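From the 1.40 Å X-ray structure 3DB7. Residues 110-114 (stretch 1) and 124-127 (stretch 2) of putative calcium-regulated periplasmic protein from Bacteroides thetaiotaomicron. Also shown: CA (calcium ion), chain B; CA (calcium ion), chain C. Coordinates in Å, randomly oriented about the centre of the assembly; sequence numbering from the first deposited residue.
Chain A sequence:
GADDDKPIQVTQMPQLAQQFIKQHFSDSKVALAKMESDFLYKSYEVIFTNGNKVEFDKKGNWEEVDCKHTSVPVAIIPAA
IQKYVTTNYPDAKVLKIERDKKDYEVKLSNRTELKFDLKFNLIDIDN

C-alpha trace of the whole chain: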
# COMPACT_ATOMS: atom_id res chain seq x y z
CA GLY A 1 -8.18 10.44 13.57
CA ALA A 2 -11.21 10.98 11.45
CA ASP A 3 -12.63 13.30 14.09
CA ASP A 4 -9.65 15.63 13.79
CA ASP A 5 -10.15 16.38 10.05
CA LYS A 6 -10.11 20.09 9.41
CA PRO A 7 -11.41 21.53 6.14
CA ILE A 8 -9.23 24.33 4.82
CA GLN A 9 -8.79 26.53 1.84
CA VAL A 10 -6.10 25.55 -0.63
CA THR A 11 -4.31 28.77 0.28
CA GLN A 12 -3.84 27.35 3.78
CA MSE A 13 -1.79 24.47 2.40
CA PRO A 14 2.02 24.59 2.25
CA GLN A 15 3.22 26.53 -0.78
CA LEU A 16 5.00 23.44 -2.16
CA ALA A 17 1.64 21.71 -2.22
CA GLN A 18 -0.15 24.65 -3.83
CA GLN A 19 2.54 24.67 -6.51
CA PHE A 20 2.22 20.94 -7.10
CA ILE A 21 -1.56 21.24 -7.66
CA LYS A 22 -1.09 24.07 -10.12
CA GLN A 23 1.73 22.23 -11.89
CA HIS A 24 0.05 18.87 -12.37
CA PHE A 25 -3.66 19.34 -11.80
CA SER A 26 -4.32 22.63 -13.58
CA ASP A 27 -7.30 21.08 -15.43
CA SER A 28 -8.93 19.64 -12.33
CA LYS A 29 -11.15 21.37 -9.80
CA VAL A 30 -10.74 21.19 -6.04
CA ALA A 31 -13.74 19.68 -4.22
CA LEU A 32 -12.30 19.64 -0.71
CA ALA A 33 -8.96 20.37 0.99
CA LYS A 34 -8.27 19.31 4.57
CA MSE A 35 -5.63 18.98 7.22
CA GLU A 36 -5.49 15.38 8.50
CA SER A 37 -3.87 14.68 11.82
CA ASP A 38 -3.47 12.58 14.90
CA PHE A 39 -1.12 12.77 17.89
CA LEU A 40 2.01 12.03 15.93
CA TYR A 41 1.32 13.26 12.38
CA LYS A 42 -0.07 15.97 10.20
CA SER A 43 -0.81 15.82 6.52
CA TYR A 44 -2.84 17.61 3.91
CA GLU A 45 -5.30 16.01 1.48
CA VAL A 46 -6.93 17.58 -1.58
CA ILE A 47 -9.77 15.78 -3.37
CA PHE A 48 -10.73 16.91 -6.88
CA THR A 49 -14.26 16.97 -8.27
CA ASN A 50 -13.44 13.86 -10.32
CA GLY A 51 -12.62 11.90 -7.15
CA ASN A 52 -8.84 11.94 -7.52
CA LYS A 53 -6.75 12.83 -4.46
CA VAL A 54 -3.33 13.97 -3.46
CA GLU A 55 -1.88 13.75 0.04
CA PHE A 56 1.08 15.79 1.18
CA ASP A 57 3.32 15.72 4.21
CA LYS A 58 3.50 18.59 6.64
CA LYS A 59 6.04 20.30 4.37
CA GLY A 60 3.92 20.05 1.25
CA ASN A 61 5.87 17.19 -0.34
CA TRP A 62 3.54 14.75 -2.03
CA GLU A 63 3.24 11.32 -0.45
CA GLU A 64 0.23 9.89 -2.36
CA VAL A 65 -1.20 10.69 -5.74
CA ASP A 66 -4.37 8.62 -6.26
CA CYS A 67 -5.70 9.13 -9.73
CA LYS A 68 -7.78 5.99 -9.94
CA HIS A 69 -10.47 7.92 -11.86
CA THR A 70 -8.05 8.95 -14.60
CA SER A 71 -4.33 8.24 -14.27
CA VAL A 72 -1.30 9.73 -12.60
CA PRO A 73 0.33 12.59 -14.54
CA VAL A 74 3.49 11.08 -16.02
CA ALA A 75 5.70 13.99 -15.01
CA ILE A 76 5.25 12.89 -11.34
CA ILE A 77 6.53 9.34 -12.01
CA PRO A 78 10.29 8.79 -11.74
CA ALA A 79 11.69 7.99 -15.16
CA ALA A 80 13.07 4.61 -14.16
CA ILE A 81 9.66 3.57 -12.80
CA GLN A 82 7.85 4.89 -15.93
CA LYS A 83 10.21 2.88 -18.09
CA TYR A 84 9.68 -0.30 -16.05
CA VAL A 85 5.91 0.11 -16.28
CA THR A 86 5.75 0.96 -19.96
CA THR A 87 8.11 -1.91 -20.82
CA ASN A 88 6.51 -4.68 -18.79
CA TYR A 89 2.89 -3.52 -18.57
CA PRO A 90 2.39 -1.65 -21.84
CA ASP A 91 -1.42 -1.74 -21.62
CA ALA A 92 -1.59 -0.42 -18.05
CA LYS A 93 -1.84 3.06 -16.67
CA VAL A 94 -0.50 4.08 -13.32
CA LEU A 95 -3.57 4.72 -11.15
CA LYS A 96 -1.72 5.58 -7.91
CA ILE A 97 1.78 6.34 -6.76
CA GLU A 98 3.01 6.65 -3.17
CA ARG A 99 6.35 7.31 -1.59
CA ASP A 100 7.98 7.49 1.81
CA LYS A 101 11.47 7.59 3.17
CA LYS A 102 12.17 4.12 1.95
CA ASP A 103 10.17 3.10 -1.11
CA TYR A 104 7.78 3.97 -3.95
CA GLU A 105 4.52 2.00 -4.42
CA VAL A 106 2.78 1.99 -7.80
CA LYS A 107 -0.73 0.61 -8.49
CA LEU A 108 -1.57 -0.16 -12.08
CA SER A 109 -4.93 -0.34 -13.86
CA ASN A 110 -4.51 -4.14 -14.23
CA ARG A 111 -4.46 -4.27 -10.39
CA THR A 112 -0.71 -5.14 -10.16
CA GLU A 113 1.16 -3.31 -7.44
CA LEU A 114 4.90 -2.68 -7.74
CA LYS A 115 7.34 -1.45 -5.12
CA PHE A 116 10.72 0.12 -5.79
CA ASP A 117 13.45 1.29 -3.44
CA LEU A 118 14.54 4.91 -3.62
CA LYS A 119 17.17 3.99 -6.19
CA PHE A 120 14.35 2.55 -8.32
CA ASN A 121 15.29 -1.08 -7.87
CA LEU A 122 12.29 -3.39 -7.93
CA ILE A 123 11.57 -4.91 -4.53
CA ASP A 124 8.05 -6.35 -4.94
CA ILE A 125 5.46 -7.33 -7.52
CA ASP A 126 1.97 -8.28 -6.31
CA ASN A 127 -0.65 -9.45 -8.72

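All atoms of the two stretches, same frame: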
# COMPACT_ATOMS: atom_id res chain seq x y z
N ASN A 110 -4.30 -2.68 -14.13
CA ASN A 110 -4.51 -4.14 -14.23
C ASN A 110 -4.50 -4.78 -12.83
O ASN A 110 -4.59 -5.99 -12.68
CB ASN A 110 -3.50 -4.80 -15.17
CG ASN A 110 -2.11 -4.85 -14.58
OD1 ASN A 110 -1.86 -4.18 -13.59
ND2 ASN A 110 -1.24 -5.70 -15.13
N ARG A 111 -4.41 -3.92 -11.84
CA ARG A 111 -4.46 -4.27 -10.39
C ARG A 111 -3.10 -4.70 -9.81
O ARG A 111 -2.97 -4.79 -8.59
CB ARG A 111 -5.53 -5.26 -10.04
CG ARG A 111 -6.95 -4.63 -10.15
CD ARG A 111 -7.99 -5.51 -9.47
NE ARG A 111 -7.85 -6.90 -9.89
N THR A 112 -2.09 -4.84 -10.65
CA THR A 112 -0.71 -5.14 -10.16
C THR A 112 -0.20 -3.98 -9.34
O THR A 112 -0.44 -2.80 -9.64
CB THR A 112 0.20 -5.34 -11.31
OG1 THR A 112 -0.20 -6.50 -12.06
CG2 THR A 112 1.65 -5.54 -10.91
N GLU A 113 0.52 -4.30 -8.28
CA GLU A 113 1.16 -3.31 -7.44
C GLU A 113 2.67 -3.61 -7.45
O GLU A 113 3.06 -4.76 -7.29
CB GLU A 113 0.66 -3.37 -6.00
CG GLU A 113 -0.83 -3.16 -5.86
CD GLU A 113 -1.31 -3.12 -4.39
OE1 GLU A 113 -0.46 -3.02 -3.46
OE2 GLU A 113 -2.54 -3.13 -4.18
N LEU A 114 3.46 -2.57 -7.69
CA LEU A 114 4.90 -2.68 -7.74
C LEU A 114 5.49 -1.82 -6.66
O LEU A 114 4.94 -0.78 -6.34
CB LEU A 114 5.41 -2.15 -9.10
CG LEU A 114 4.80 -2.73 -10.38
CD1 LEU A 114 5.31 -1.96 -11.57
CD2 LEU A 114 5.07 -4.22 -10.47
N ASP A 124 9.26 -5.53 -5.07
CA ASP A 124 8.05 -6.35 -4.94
C ASP A 124 7.18 -6.21 -6.18
O ASP A 124 7.05 -5.15 -6.73
CB ASP A 124 7.23 -5.91 -3.74
CG ASP A 124 6.24 -6.98 -3.23
OD1 ASP A 124 6.14 -8.05 -3.84
OD2 ASP A 124 5.59 -6.64 -2.19
N ILE A 125 6.61 -7.33 -6.62
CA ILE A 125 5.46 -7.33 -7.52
C ILE A 125 4.36 -8.15 -6.87
O ILE A 125 4.60 -9.26 -6.41
CB ILE A 125 5.78 -8.03 -8.84
CG1 ILE A 125 6.99 -7.35 -9.53
CG2 ILE A 125 4.51 -8.03 -9.78
CD1 ILE A 125 7.31 -7.92 -10.93
N ASP A 126 3.15 -7.58 -6.80
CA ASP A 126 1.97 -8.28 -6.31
C ASP A 126 0.92 -8.24 -7.38
O ASP A 126 0.60 -7.17 -7.91
CB ASP A 126 1.46 -7.59 -5.07
CG ASP A 126 2.39 -7.74 -3.88
OD1 ASP A 126 3.11 -8.78 -3.82
OD2 ASP A 126 2.42 -6.82 -3.02
N ASN A 127 0.39 -9.40 -7.72
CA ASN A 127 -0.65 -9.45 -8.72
C ASN A 127 -2.00 -9.74 -8.15
O ASN A 127 -2.16 -10.03 -6.96
CB ASN A 127 -0.31 -10.47 -9.78
CG ASN A 127 0.99 -10.18 -10.46
OD1 ASN A 127 1.15 -9.10 -11.03
ND2 ASN A 127 1.94 -11.10 -10.38
OXT ASN A 127 -2.97 -9.71 -8.92
CA CA B . 5.14 -10.11 -4.25
CA CA C . 3.77 -8.02 -1.39
O HOH W 1 -2.86 -7.87 -11.48
O HOH W 2 4.10 -4.66 -4.42
O HOH W 3 0.14 -5.46 -2.38
O HOH W 4 5.14 -8.23 0.58
O HOH W 5 3.05 -6.17 0.07

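The two stretches run antiparallel: the vectors from CA of Arg111 to Leu114 and from CA of Asp124 to Asn127 lie 168° apart. Glu113 and Asp126 form the hydrogen-bonded pair. Glu113 N donates to Asp126 O at 2.9 Å (168° at hydrogen), and Asp126 N donates to Glu113 O at 2.9 Å (167°), so the ring closes with two short, nearly linear bonds. Leu114 and Ile125 follow as a non-hydrogen-bonded pair, with their CA atoms 4.7 Å apart. CA-H...O contacts supplement the ladder, among them Thr112 CA to Asp126 O at 3.3 Å and Leu114 CA to Asp124 O at 3.4 Å.

Side chains alternate between the faces. On one, Leu114 CD2 packs against Ile125 CG1 at 3.8 Å, an apolar contact. On the other, CB of Glu113 and CB of Asp126 are 4.4 Å apart, and water 3 lies 2.7 Å from Glu113 OE1 and 2.7 Å from Asp126 OD2, within hydrogen-bonding reach of each, and so sits between the two acidic groups.

Asp126 also binds both calcium ions. Its OD1 lies 2.5 Å from the chain B calcium and 2.6 Å from the chain C calcium, which its OD2 also binds at 2.4 Å. Asp126 OD1 approaches Asp124 OD1 to 3.1 Å without hydrogen bonding; shared coordination of the chain B ion accounts for the proximity.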